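PDB 5WTN: replication initiation and membrane attachment protein from Geobacillus stearothermophilus 10, which is a tetrameric primosome protein that probably helps start and restart DNA replication, and that forms a complex with a primosomal re-initiation protein. Local coordinates for residues L201-F206 and K228-I233; L210-L215 and V220-V225; L252-P257 and D264-A269. All coordinates share one frame; numbering follows the deposited sequence.

Contact 1. Residues L201-F206 and K228-I233; sequences LDDGVF and KVKEAI
Asp-203 and Lys-230 form the polar half of this contact, a salt bridge between a short 3-10 turn and a helix. NZ of Lys-230 lies 3.1 Å from OD1 of Asp-203 and gives it a hydrogen bond. It approaches on the syn side of the carboxylate, 31° out of its plane. The lysine chain runs extended and then bends at its last torsion (chi4 -66°), which turns the ammonium group to the acid. OD2 has a second, long and weak ion pair with Lys-234, one turn further along the helix. The ammonium of Lys-230 also makes a cation-pi contact with Phe-208. On the helix, Ile-233 N donates to Val-229 O. The apolar half pairs Ile-233 with Phe-206. CG2 of Ile-233 sits over one face of the ring, offset toward its rim, in a CH-pi contact 3.9 Å from the ring centroid. The segment 201-206 thus lies against helix 227-240 just before the chain enters helix 208-217. Phe-211 of that helix meets both Phe-206 and Ile-233, and Leu-266 of helix 263-278 packs on Ile-233.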
ATOM      1  N   LEU A 201     -31.876   3.481  -2.027  1.00 37.57           N
ATOM      2  CA  LEU A 201     -33.068   3.268  -1.214  1.00 37.00           C
ATOM      3  C   LEU A 201     -34.233   3.049  -2.148  1.00 38.90           C
ATOM      4  O   LEU A 201     -34.345   3.717  -3.175  1.00 42.74           O
ATOM      5  CB  LEU A 201     -33.367   4.473  -0.322  1.00 34.71           C
ATOM      6  CG  LEU A 201     -32.465   4.856   0.855  1.00 32.48           C
ATOM      7  CD1 LEU A 201     -32.794   6.282   1.300  1.00 31.57           C
ATOM      8  CD2 LEU A 201     -32.605   3.898   2.028  1.00 25.21           C
ATOM      9  N   ASP A 202     -35.122   2.127  -1.793  1.00 39.40           N
ATOM     10  CA  ASP A 202     -36.314   1.880  -2.597  1.00 48.80           C
ATOM     11  C   ASP A 202     -37.251   3.086  -2.550  1.00 47.43           C
ATOM     12  O   ASP A 202     -37.566   3.592  -1.473  1.00 47.08           O
ATOM     13  CB  ASP A 202     -37.043   0.628  -2.105  1.00 51.72           C
ATOM     14  CG  ASP A 202     -37.682  -0.156  -3.235  1.00 59.77           C
ATOM     15  OD1 ASP A 202     -36.943  -0.627  -4.125  1.00 59.78           O
ATOM     16  OD2 ASP A 202     -38.922  -0.301  -3.232  1.00 63.68           O
ATOM     17  N   ASP A 203     -37.691   3.545  -3.718  1.00 47.41           N
ATOM     18  CA  ASP A 203     -38.563   4.712  -3.792  1.00 44.35           C
ATOM     19  C   ASP A 203     -39.786   4.536  -2.893  1.00 45.72           C
ATOM     20  O   ASP A 203     -40.499   5.501  -2.609  1.00 48.91           O
ATOM     21  CB  ASP A 203     -38.974   5.001  -5.240  1.00 42.79           C
ATOM     22  CG  ASP A 203     -37.898   5.747  -6.011  1.00 49.82           C
ATOM     23  OD1 ASP A 203     -38.193   6.261  -7.113  1.00 44.05           O
ATOM     24  OD2 ASP A 203     -36.754   5.830  -5.506  1.00 53.76           O
ATOM     25  N   GLY A 204     -40.001   3.308  -2.425  1.00 42.12           N
ATOM     26  CA  GLY A 204     -41.097   3.001  -1.531  1.00 40.73           C
ATOM     27  C   GLY A 204     -40.903   3.490  -0.106  1.00 40.97           C
ATOM     28  O   GLY A 204     -41.843   3.471   0.689  1.00 41.82           O
ATOM     29  N   VAL A 205     -39.698   3.935   0.237  1.00 38.16           N
ATOM     30  CA  VAL A 205     -39.477   4.476   1.581  1.00 39.27           C
ATOM     31  C   VAL A 205     -40.264   5.782   1.821  1.00 37.61           C
ATOM     32  O   VAL A 205     -40.428   6.218   2.966  1.00 31.73           O
ATOM     33  CB  VAL A 205     -37.966   4.721   1.895  1.00 37.04           C
ATOM     34  CG1 VAL A 205     -37.150   3.448   1.734  1.00 36.21           C
ATOM     35  CG2 VAL A 205     -37.400   5.826   1.024  1.00 34.50           C
ATOM     36  N   PHE A 206     -40.722   6.404   0.732  1.00 34.57           N
ATOM     37  CA  PHE A 206     -41.406   7.692   0.794  1.00 35.54           C
ATOM     38  C   PHE A 206     -42.497   7.801  -0.268  1.00 35.96           C
ATOM     39  O   PHE A 206     -42.263   7.449  -1.429  1.00 38.19           O
ATOM     40  CB  PHE A 206     -40.390   8.821   0.572  1.00 35.04           C
ATOM     41  CG  PHE A 206     -40.997  10.197   0.591  1.00 29.51           C
ATOM     42  CD1 PHE A 206     -41.308  10.811   1.797  1.00 27.70           C
ATOM     43  CD2 PHE A 206     -41.255  10.875  -0.587  1.00 28.53           C
ATOM     44  CE1 PHE A 206     -41.860  12.068   1.827  1.00 28.60           C
ATOM     45  CE2 PHE A 206     -41.818  12.141  -0.562  1.00 29.96           C
ATOM     46  CZ  PHE A 206     -42.123  12.735   0.645  1.00 31.12           C
ATOM     47  N   LYS A 228     -31.498  14.877  -8.056  1.00 38.18           N
ATOM     48  CA  LYS A 228     -30.637  15.066  -6.909  1.00 42.22           C
ATOM     49  C   LYS A 228     -31.468  15.407  -5.665  1.00 40.58           C
ATOM     50  O   LYS A 228     -31.144  14.980  -4.553  1.00 39.46           O
ATOM     51  CB  LYS A 228     -29.553  16.107  -7.218  1.00 44.53           C
ATOM     52  CG  LYS A 228     -28.796  15.813  -8.529  1.00 54.31           C
ATOM     53  CD  LYS A 228     -27.391  16.450  -8.554  1.00 72.92           C
ATOM     54  CE  LYS A 228     -26.618  16.108  -9.841  1.00 69.62           C
ATOM     55  NZ  LYS A 228     -25.297  16.817  -9.938  1.00 64.18           N
ATOM     56  N   VAL A 229     -32.556  16.146  -5.867  1.00 40.13           N
ATOM     57  CA  VAL A 229     -33.446  16.532  -4.773  1.00 39.94           C
ATOM     58  C   VAL A 229     -34.294  15.345  -4.333  1.00 37.65           C
ATOM     59  O   VAL A 229     -34.470  15.099  -3.135  1.00 34.89           O
ATOM     60  CB  VAL A 229     -34.375  17.715  -5.172  1.00 37.90           C
ATOM     61  CG1 VAL A 229     -35.623  17.747  -4.303  1.00 33.22           C
ATOM     62  CG2 VAL A 229     -33.639  19.042  -5.082  1.00 35.94           C
ATOM     63  N   LYS A 230     -34.817  14.620  -5.319  1.00 39.95           N
ATOM     64  CA  LYS A 230     -35.647  13.448  -5.079  1.00 36.10           C
ATOM     65  C   LYS A 230     -34.847  12.409  -4.297  1.00 35.55           C
ATOM     66  O   LYS A 230     -35.337  11.810  -3.336  1.00 33.58           O
ATOM     67  CB  LYS A 230     -36.141  12.899  -6.412  1.00 38.32           C
ATOM     68  CG  LYS A 230     -37.042  11.679  -6.314  1.00 44.86           C
ATOM     69  CD  LYS A 230     -37.540  11.238  -7.696  1.00 49.54           C
ATOM     70  CE  LYS A 230     -37.873   9.746  -7.738  1.00 57.04           C
ATOM     71  NZ  LYS A 230     -36.664   8.879  -7.566  1.00 64.30           N
ATOM     72  N   GLU A 231     -33.593  12.235  -4.688  1.00 36.08           N
ATOM     73  CA  GLU A 231     -32.685  11.349  -3.981  1.00 38.28           C
ATOM     74  C   GLU A 231     -32.532  11.846  -2.543  1.00 38.03           C
ATOM     75  O   GLU A 231     -32.536  11.060  -1.599  1.00 38.99           O
ATOM     76  CB  GLU A 231     -31.336  11.317  -4.710  1.00 41.32           C
ATOM     77  CG  GLU A 231     -30.262  10.415  -4.101  1.00 46.39           C
ATOM     78  CD  GLU A 231     -28.899  10.570  -4.796  1.00 60.01           C
ATOM     79  OE1 GLU A 231     -27.870  10.153  -4.204  1.00 59.70           O
ATOM     80  OE2 GLU A 231     -28.855  11.107  -5.934  1.00 61.22           O
ATOM     81  N   ALA A 232     -32.433  13.161  -2.375  1.00 36.67           N
ATOM     82  CA  ALA A 232     -32.199  13.751  -1.064  1.00 30.83           C
ATOM     83  C   ALA A 232     -33.423  13.600  -0.178  1.00 30.51           C
ATOM     84  O   ALA A 232     -33.323  13.288   1.016  1.00 30.67           O
ATOM     85  CB  ALA A 232     -31.846  15.205  -1.216  1.00 32.60           C
ATOM     86  N   ILE A 233     -34.583  13.843  -0.771  1.00 30.31           N
ATOM     87  CA  ILE A 233     -35.849  13.688  -0.076  1.00 29.32           C
ATOM     88  C   ILE A 233     -35.976  12.281   0.488  1.00 28.23           C
ATOM     89  O   ILE A 233     -36.267  12.111   1.669  1.00 27.41           O
ATOM     90  CB  ILE A 233     -37.017  13.990  -1.021  1.00 29.47           C
ATOM     91  CG1 ILE A 233     -37.134  15.503  -1.236  1.00 25.58           C
ATOM     92  CG2 ILE A 233     -38.312  13.384  -0.496  1.00 25.89           C
ATOM     93  CD1 ILE A 233     -38.313  15.908  -2.083  1.00 29.35           C
TER

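Contact 2. Residues L210-L215 and V220-V225; sequences LFFAGL and VPRRAV
The contact belongs to the connection between two successive helices, 208-217 and 227-240: the chain leaves the first, folds back beside it and makes a 3-10 turn at 222-224 before the second. Val-220 N donates to Leu-215 O at 2.9 Å. This N-H comes from above the carbonyl plane. Beside the bond, Leu-215 CB meets Val-220 CB at 3.8 Å. The Phe-212 ring lies between two residues. On one face the guanidinium of Arg-222 stacks flat, with centres 3.8 Å apart and planes at 10°. CD of Arg-222 adds a CH-pi contact over the same face, 3.5 Å from the ring centroid. The other face meets CD1 of Phe-211, near the rim. A bend at chi2 (85°) folds the arginine chain back over the ring. Val-225 comes to the ring edge, where its CG2 is 3.5 Å from CE1 of Phe-212. That methyl also lies 4.1 Å from CD1 of Leu-215. Arg-222 NH1 has a weak hydrogen bond to Val-225 O. Cutting Phe-212 back to an alanine would remove the ring and is likely to leave the guanidinium with little more than that weak bond, and a gap beside Val-225. The chemistry is that of a cationic group lying flat on an aromatic ring: such a stack probably draws on both dispersion and the attraction of the cation for the ring, while the N-H groups at the guanidinium edge can still bond to polar partners.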
ATOM      1  N   LEU A 210     -48.385  11.031  -3.279  1.00 43.82           N
ATOM      2  CA  LEU A 210     -49.062  11.972  -2.400  1.00 39.61           C
ATOM      3  C   LEU A 210     -48.309  13.300  -2.345  1.00 45.44           C
ATOM      4  O   LEU A 210     -48.904  14.373  -2.479  1.00 45.21           O
ATOM      5  CB  LEU A 210     -49.175  11.384  -1.000  1.00 37.51           C
ATOM      6  CG  LEU A 210     -49.982  12.246  -0.040  1.00 44.24           C
ATOM      7  CD1 LEU A 210     -51.420  12.311  -0.522  1.00 45.16           C
ATOM      8  CD2 LEU A 210     -49.902  11.719   1.386  1.00 45.52           C
ATOM      9  N   PHE A 211     -46.995  13.205  -2.153  1.00 45.06           N
ATOM     10  CA  PHE A 211     -46.114  14.361  -2.017  1.00 39.60           C
ATOM     11  C   PHE A 211     -46.266  15.341  -3.172  1.00 41.09           C
ATOM     12  O   PHE A 211     -46.447  16.536  -2.957  1.00 42.08           O
ATOM     13  CB  PHE A 211     -44.668  13.876  -1.914  1.00 36.95           C
ATOM     14  CG  PHE A 211     -43.651  14.969  -1.989  1.00 39.62           C
ATOM     15  CD1 PHE A 211     -43.069  15.320  -3.200  1.00 41.27           C
ATOM     16  CD2 PHE A 211     -43.259  15.649  -0.845  1.00 39.37           C
ATOM     17  CE1 PHE A 211     -42.121  16.343  -3.266  1.00 41.08           C
ATOM     18  CE2 PHE A 211     -42.316  16.671  -0.912  1.00 36.33           C
ATOM     19  CZ  PHE A 211     -41.751  17.016  -2.121  1.00 34.37           C
ATOM     20  N   PHE A 212     -46.190  14.827  -4.394  1.00 45.49           N
ATOM     21  CA  PHE A 212     -46.283  15.660  -5.589  1.00 43.64           C
ATOM     22  C   PHE A 212     -47.683  16.200  -5.797  1.00 44.64           C
ATOM     23  O   PHE A 212     -47.865  17.213  -6.472  1.00 49.10           O
ATOM     24  CB  PHE A 212     -45.854  14.884  -6.828  1.00 41.87           C
ATOM     25  CG  PHE A 212     -44.372  14.706  -6.943  1.00 47.89           C
ATOM     26  CD1 PHE A 212     -43.533  15.811  -6.966  1.00 50.41           C
ATOM     27  CD2 PHE A 212     -43.811  13.435  -7.038  1.00 45.31           C
ATOM     28  CE1 PHE A 212     -42.155  15.654  -7.072  1.00 49.44           C
ATOM     29  CE2 PHE A 212     -42.440  13.266  -7.150  1.00 43.53           C
ATOM     30  CZ  PHE A 212     -41.612  14.375  -7.165  1.00 49.99           C
ATOM     31  N   ALA A 213     -48.670  15.519  -5.231  1.00 40.33           N
ATOM     32  CA  ALA A 213     -50.036  16.002  -5.306  1.00 44.76           C
ATOM     33  C   ALA A 213     -50.128  17.299  -4.503  1.00 52.72           C
ATOM     34  O   ALA A 213     -50.766  18.273  -4.926  1.00 53.29           O
ATOM     35  CB  ALA A 213     -50.993  14.964  -4.764  1.00 43.38           C
ATOM     36  N   GLY A 214     -49.475  17.301  -3.342  1.00 50.58           N
ATOM     37  CA  GLY A 214     -49.398  18.478  -2.505  1.00 47.95           C
ATOM     38  C   GLY A 214     -48.739  19.639  -3.220  1.00 50.54           C
ATOM     39  O   GLY A 214     -49.264  20.751  -3.208  1.00 55.16           O
ATOM     40  N   LEU A 215     -47.594  19.398  -3.847  1.00 45.84           N
ATOM     41  CA  LEU A 215     -46.875  20.485  -4.498  1.00 48.19           C
ATOM     42  C   LEU A 215     -47.651  21.083  -5.660  1.00 52.01           C
ATOM     43  O   LEU A 215     -47.614  22.296  -5.868  1.00 54.92           O
ATOM     44  CB  LEU A 215     -45.490  20.046  -4.971  1.00 44.78           C
ATOM     45  CG  LEU A 215     -44.488  19.614  -3.905  1.00 45.04           C
ATOM     46  CD1 LEU A 215     -43.129  19.452  -4.535  1.00 44.92           C
ATOM     47  CD2 LEU A 215     -44.414  20.607  -2.757  1.00 43.06           C
ATOM     48  N   VAL A 220     -46.288  24.347  -7.361  1.00 49.96           N
ATOM     49  CA  VAL A 220     -44.874  24.006  -7.484  1.00 52.71           C
ATOM     50  C   VAL A 220     -44.659  22.997  -8.611  1.00 49.71           C
ATOM     51  O   VAL A 220     -45.033  21.831  -8.491  1.00 51.38           O
ATOM     52  CB  VAL A 220     -44.316  23.426  -6.171  1.00 52.69           C
ATOM     53  CG1 VAL A 220     -42.850  23.058  -6.337  1.00 42.93           C
ATOM     54  CG2 VAL A 220     -44.500  24.418  -5.033  1.00 47.86           C
ATOM     55  N   PRO A 221     -44.053  23.455  -9.701  1.00 49.67           N
ATOM     56  CA  PRO A 221     -43.803  22.599 -10.866  1.00 51.69           C
ATOM     57  C   PRO A 221     -43.035  21.331 -10.503  1.00 51.02           C
ATOM     58  O   PRO A 221     -42.001  21.401  -9.839  1.00 47.43           O
ATOM     59  CB  PRO A 221     -42.950  23.488 -11.772  1.00 50.55           C
ATOM     60  CG  PRO A 221     -42.249  24.408 -10.833  1.00 46.51           C
ATOM     61  CD  PRO A 221     -43.218  24.669  -9.716  1.00 48.52           C
ATOM     62  N   ARG A 222     -43.544  20.185 -10.944  1.00 52.99           N
ATOM     63  CA  ARG A 222     -42.890  18.897 -10.699  1.00 55.59           C
ATOM     64  C   ARG A 222     -41.404  18.940 -11.101  1.00 52.83           C
ATOM     65  O   ARG A 222     -40.558  18.291 -10.480  1.00 47.40           O
ATOM     66  CB  ARG A 222     -43.648  17.789 -11.445  1.00 54.06           C
ATOM     67  CG  ARG A 222     -42.915  16.461 -11.569  1.00 56.58           C
ATOM     68  CD  ARG A 222     -43.113  15.590 -10.339  1.00 56.47           C
ATOM     69  NE  ARG A 222     -42.434  14.291 -10.432  1.00 63.21           N
ATOM     70  CZ  ARG A 222     -41.114  14.108 -10.329  1.00 63.29           C
ATOM     71  NH1 ARG A 222     -40.294  15.140 -10.140  1.00 54.16           N
ATOM     72  NH2 ARG A 222     -40.602  12.882 -10.417  1.00 69.09           N
ATOM     73  N   ARG A 223     -41.103  19.758 -12.108  1.00 53.24           N
ATOM     74  CA  ARG A 223     -39.742  19.987 -12.573  1.00 54.16           C
ATOM     75  C   ARG A 223     -38.821  20.469 -11.455  1.00 50.50           C
ATOM     76  O   ARG A 223     -37.604  20.318 -11.550  1.00 51.31           O
ATOM     77  CB  ARG A 223     -39.749  21.034 -13.692  1.00 63.04           C
ATOM     78  CG  ARG A 223     -40.852  20.853 -14.745  1.00 70.33           C
ATOM     79  CD  ARG A 223     -41.116  22.160 -15.505  1.00 74.03           C
ATOM     80  NE  ARG A 223     -39.903  22.972 -15.651  1.00 85.99           N
ATOM     81  CZ  ARG A 223     -39.034  22.873 -16.659  1.00 89.11           C
ATOM     82  NH1 ARG A 223     -39.236  21.991 -17.635  1.00 86.20           N
ATOM     83  NH2 ARG A 223     -37.959  23.658 -16.692  1.00 81.61           N
ATOM     84  N   ALA A 224     -39.395  21.057 -10.407  1.00 44.85           N
ATOM     85  CA  ALA A 224     -38.593  21.602  -9.307  1.00 45.92           C
ATOM     86  C   ALA A 224     -37.854  20.517  -8.550  1.00 44.07           C
ATOM     87  O   ALA A 224     -36.755  20.734  -8.033  1.00 40.47           O
ATOM     88  CB  ALA A 224     -39.450  22.398  -8.347  1.00 45.89           C
ATOM     89  N   VAL A 225     -38.453  19.337  -8.501  1.00 43.71           N
ATOM     90  CA  VAL A 225     -37.822  18.247  -7.803  1.00 39.80           C
ATOM     91  C   VAL A 225     -36.956  17.523  -8.822  1.00 45.14           C
ATOM     92  O   VAL A 225     -37.442  16.824  -9.717  1.00 46.60           O
ATOM     93  CB  VAL A 225     -38.862  17.303  -7.224  1.00 38.94           C
ATOM     94  CG1 VAL A 225     -38.203  16.079  -6.619  1.00 39.10           C
ATOM     95  CG2 VAL A 225     -39.683  18.029  -6.194  1.00 39.81           C
TER

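Contact 3. Residues L252-P257 and D264-A269; sequences LGVIDP and DALRRA
Val-254 overlaps the side of helix 263-278 at Ala-265, Leu-266 and Ala-269. Its two methyls part over the helix surface. CG1 reaches the backbone of Ala-265, 3.8 Å from its O, and also lies 4.3 Å from CB of Ala-269. CG2 goes to Leu-266, where it is 4.1 Å from the backbone N and 4.3 Å from CB. Between the two branches, CB of Val-254 faces CB of Ala-265 at 4.0 Å. The first torsion explains the split. CG1 stands opposite the carbonyl carbon (chi1 -49°), which leaves CG2 between the backbone N and that carbon. The two alanines lie one helical turn apart, and Ala-269 N donates to Ala-265 O. Their small side chains let the backbones come close: CA of Val-254 is 6.2 Å from CA of Ala-265.

The contact joins two helices that follow each other in the chain, helix 244-254 and helix 263-278, near the loop between them. They are part of the helical C-terminal domain of this fragment, which is probably a DDBH2-type domain of the DnaB/DnaD family. The contact is small, burying 136 Å² in all. It is made by methyl groups against side chains and backbone, without hydrogen bonds between the segments. Leu-266 meets Val-254 through its CB. Its side chain also packs on Met-247, Leu-250 and Val-251 of helix 244-254, and on Ile-233 and Leu-236 of helix 227-240. Where helix 263-278 begins, Asp-264 N and Ala-265 N give weak hydrogen bonds to the carboxylate of Asp-262. Arg-267 takes part in the assembly, with NH1 donating to Arg-120 O of the second subunit.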
ATOM      1  N   LEU A 252     -41.439  23.587   0.952  1.00 26.29           N
ATOM      2  CA  LEU A 252     -42.019  24.910   0.790  1.00 27.23           C
ATOM      3  C   LEU A 252     -41.330  26.001   1.638  1.00 27.88           C
ATOM      4  O   LEU A 252     -41.435  27.175   1.334  1.00 26.77           O
ATOM      5  CB  LEU A 252     -43.518  24.865   1.094  1.00 25.73           C
ATOM      6  CG  LEU A 252     -44.400  24.155   0.060  1.00 25.85           C
ATOM      7  CD1 LEU A 252     -45.853  24.095   0.503  1.00 29.54           C
ATOM      8  CD2 LEU A 252     -44.299  24.839  -1.287  1.00 24.19           C
ATOM      9  N   GLY A 253     -40.618  25.622   2.688  1.00 26.12           N
ATOM     10  CA  GLY A 253     -39.970  26.616   3.507  1.00 24.47           C
ATOM     11  C   GLY A 253     -38.633  27.033   2.937  1.00 29.19           C
ATOM     12  O   GLY A 253     -38.178  28.152   3.164  1.00 33.89           O
ATOM     13  N   VAL A 254     -37.976  26.113   2.243  1.00 28.96           N
ATOM     14  CA  VAL A 254     -36.655  26.373   1.676  1.00 24.89           C
ATOM     15  C   VAL A 254     -36.613  26.679   0.167  1.00 27.49           C
ATOM     16  O   VAL A 254     -35.535  26.836  -0.413  1.00 31.25           O
ATOM     17  CB  VAL A 254     -35.711  25.242   2.037  1.00 28.60           C
ATOM     18  CG1 VAL A 254     -35.823  24.967   3.521  1.00 29.85           C
ATOM     19  CG2 VAL A 254     -36.076  23.988   1.259  1.00 32.65           C
ATOM     20  N   ILE A 255     -37.771  26.741  -0.481  1.00 27.97           N
ATOM     21  CA  ILE A 255     -37.795  26.895  -1.937  1.00 29.40           C
ATOM     22  C   ILE A 255     -37.650  28.339  -2.448  1.00 32.30           C
ATOM     23  O   ILE A 255     -38.302  29.257  -1.946  1.00 29.86           O
ATOM     24  CB  ILE A 255     -39.038  26.200  -2.557  1.00 30.04           C
ATOM     25  CG1 ILE A 255     -38.959  26.179  -4.084  1.00 34.82           C
ATOM     26  CG2 ILE A 255     -40.316  26.858  -2.102  1.00 28.46           C
ATOM     27  CD1 ILE A 255     -40.077  25.380  -4.729  1.00 36.33           C
ATOM     28  N   ASP A 256     -36.783  28.496  -3.455  1.00 40.12           N
ATOM     29  CA  ASP A 256     -36.515  29.736  -4.226  1.00 39.34           C
ATOM     30  C   ASP A 256     -37.734  30.359  -4.885  1.00 39.34           C
ATOM     31  O   ASP A 256     -38.713  29.668  -5.156  1.00 40.44           O
ATOM     32  CB  ASP A 256     -35.601  29.385  -5.399  1.00 38.02           C
ATOM     33  CG  ASP A 256     -34.240  29.948  -5.263  1.00 43.18           C
ATOM     34  OD1 ASP A 256     -33.807  30.232  -4.126  1.00 41.98           O
ATOM     35  OD2 ASP A 256     -33.594  30.092  -6.321  1.00 53.98           O
ATOM     36  N   PRO A 257     -37.670  31.667  -5.191  1.00 41.44           N
ATOM     37  CA  PRO A 257     -38.709  32.225  -6.071  1.00 36.22           C
ATOM     38  C   PRO A 257     -38.517  31.666  -7.475  1.00 39.41           C
ATOM     39  O   PRO A 257     -39.425  31.713  -8.310  1.00 38.85           O
ATOM     40  CB  PRO A 257     -38.411  33.728  -6.072  1.00 28.44           C
ATOM     41  CG  PRO A 257     -37.408  33.950  -4.940  1.00 29.38           C
ATOM     42  CD  PRO A 257     -36.653  32.670  -4.821  1.00 39.63           C
ATOM     43  N   ASP A 264     -28.931  21.577   0.857  1.00 42.91           N
ATOM     44  CA  ASP A 264     -28.302  21.958   2.122  1.00 42.07           C
ATOM     45  C   ASP A 264     -29.340  22.528   3.092  1.00 40.06           C
ATOM     46  O   ASP A 264     -29.423  22.095   4.236  1.00 39.30           O
ATOM     47  CB  ASP A 264     -27.163  22.959   1.877  1.00 43.99           C
ATOM     48  CG  ASP A 264     -25.784  22.287   1.782  1.00 53.67           C
ATOM     49  OD1 ASP A 264     -25.701  21.087   1.415  1.00 48.96           O
ATOM     50  OD2 ASP A 264     -24.777  22.977   2.080  1.00 57.61           O
ATOM     51  N   ALA A 265     -30.154  23.466   2.614  1.00 40.72           N
ATOM     52  CA  ALA A 265     -31.206  24.087   3.425  1.00 38.73           C
ATOM     53  C   ALA A 265     -32.320  23.107   3.810  1.00 39.80           C
ATOM     54  O   ALA A 265     -32.830  23.149   4.935  1.00 39.20           O
ATOM     55  CB  ALA A 265     -31.790  25.263   2.697  1.00 38.30           C
ATOM     56  N   LEU A 266     -32.703  22.244   2.870  1.00 36.71           N
ATOM     57  CA  LEU A 266     -33.657  21.173   3.141  1.00 33.31           C
ATOM     58  C   LEU A 266     -33.144  20.240   4.235  1.00 31.58           C
ATOM     59  O   LEU A 266     -33.880  19.904   5.152  1.00 30.69           O
ATOM     60  CB  LEU A 266     -33.922  20.375   1.869  1.00 29.09           C
ATOM     61  CG  LEU A 266     -34.967  19.267   1.973  1.00 25.62           C
ATOM     62  CD1 LEU A 266     -36.319  19.832   2.332  1.00 30.65           C
ATOM     63  CD2 LEU A 266     -35.071  18.514   0.679  1.00 26.09           C
ATOM     64  N   ARG A 267     -31.880  19.833   4.133  1.00 32.43           N
ATOM     65  CA  ARG A 267     -31.253  18.986   5.145  1.00 32.06           C
ATOM     66  C   ARG A 267     -31.356  19.589   6.541  1.00 34.47           C
ATOM     67  O   ARG A 267     -31.692  18.887   7.493  1.00 36.30           O
ATOM     68  CB  ARG A 267     -29.781  18.679   4.793  1.00 35.95           C
ATOM     69  CG  ARG A 267     -29.600  17.677   3.628  1.00 33.27           C
ATOM     70  CD  ARG A 267     -28.128  17.346   3.293  1.00 33.27           C
ATOM     71  NE  ARG A 267     -27.355  16.797   4.419  1.00 33.47           N
ATOM     72  CZ  ARG A 267     -26.110  16.321   4.310  1.00 32.10           C
ATOM     73  NH1 ARG A 267     -25.512  16.312   3.121  1.00 28.58           N
ATOM     74  NH2 ARG A 267     -25.463  15.842   5.379  1.00 30.08           N
ATOM     75  N   ARG A 268     -31.086  20.886   6.658  1.00 37.12           N
ATOM     76  CA  ARG A 268     -31.197  21.573   7.944  1.00 37.64           C
ATOM     77  C   ARG A 268     -32.616  21.545   8.485  1.00 34.90           C
ATOM     78  O   ARG A 268     -32.829  21.225   9.646  1.00 37.02           O
ATOM     79  CB  ARG A 268     -30.733  23.024   7.828  1.00 43.55           C
ATOM     80  CG  ARG A 268     -29.276  23.166   7.413  1.00 51.19           C
ATOM     81  CD  ARG A 268     -28.707  24.557   7.697  1.00 52.12           C
ATOM     82  NE  ARG A 268     -27.508  24.777   6.891  1.00 55.79           N
ATOM     83  CZ  ARG A 268     -27.507  25.413   5.722  1.00 57.54           C
ATOM     84  NH1 ARG A 268     -28.643  25.916   5.239  1.00 49.20           N
ATOM     85  NH2 ARG A 268     -26.374  25.558   5.039  1.00 59.48           N
ATOM     86  N   ALA A 269     -33.577  21.896   7.636  1.00 32.82           N
ATOM     87  CA  ALA A 269     -34.984  21.902   8.005  1.00 32.35           C
ATOM     88  C   ALA A 269     -35.399  20.539   8.537  1.00 35.07           C
ATOM     89  O   ALA A 269     -36.087  20.443   9.556  1.00 34.46           O
ATOM     90  CB  ALA A 269     -35.825  22.261   6.807  1.00 28.90           C
TER

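All three contacts lie in the helical domain that follows strand 165-169 and sit close together. The centres of contacts 1 and 2 are about 14 Å apart, those of 2 and 3 about 14 Å, and those of 1 and 3 about 16 Å. Contact 2 falls within the chain span that contact 1 brackets; contact 3 follows both. Phe-211 ties contact 2 to contact 1: its CD2 is 3.5 Å from CZ of Phe-206. Val-220 ties contact 2 to contact 3, with its CG2 3.8 Å from CD2 of Leu-252. Contacts 1 and 3 meet where CG1 of Ile-233 lies 4.1 Å from CD2 of Leu-266. Residues of the segments of contacts 1 and 3 also touch the second subunit.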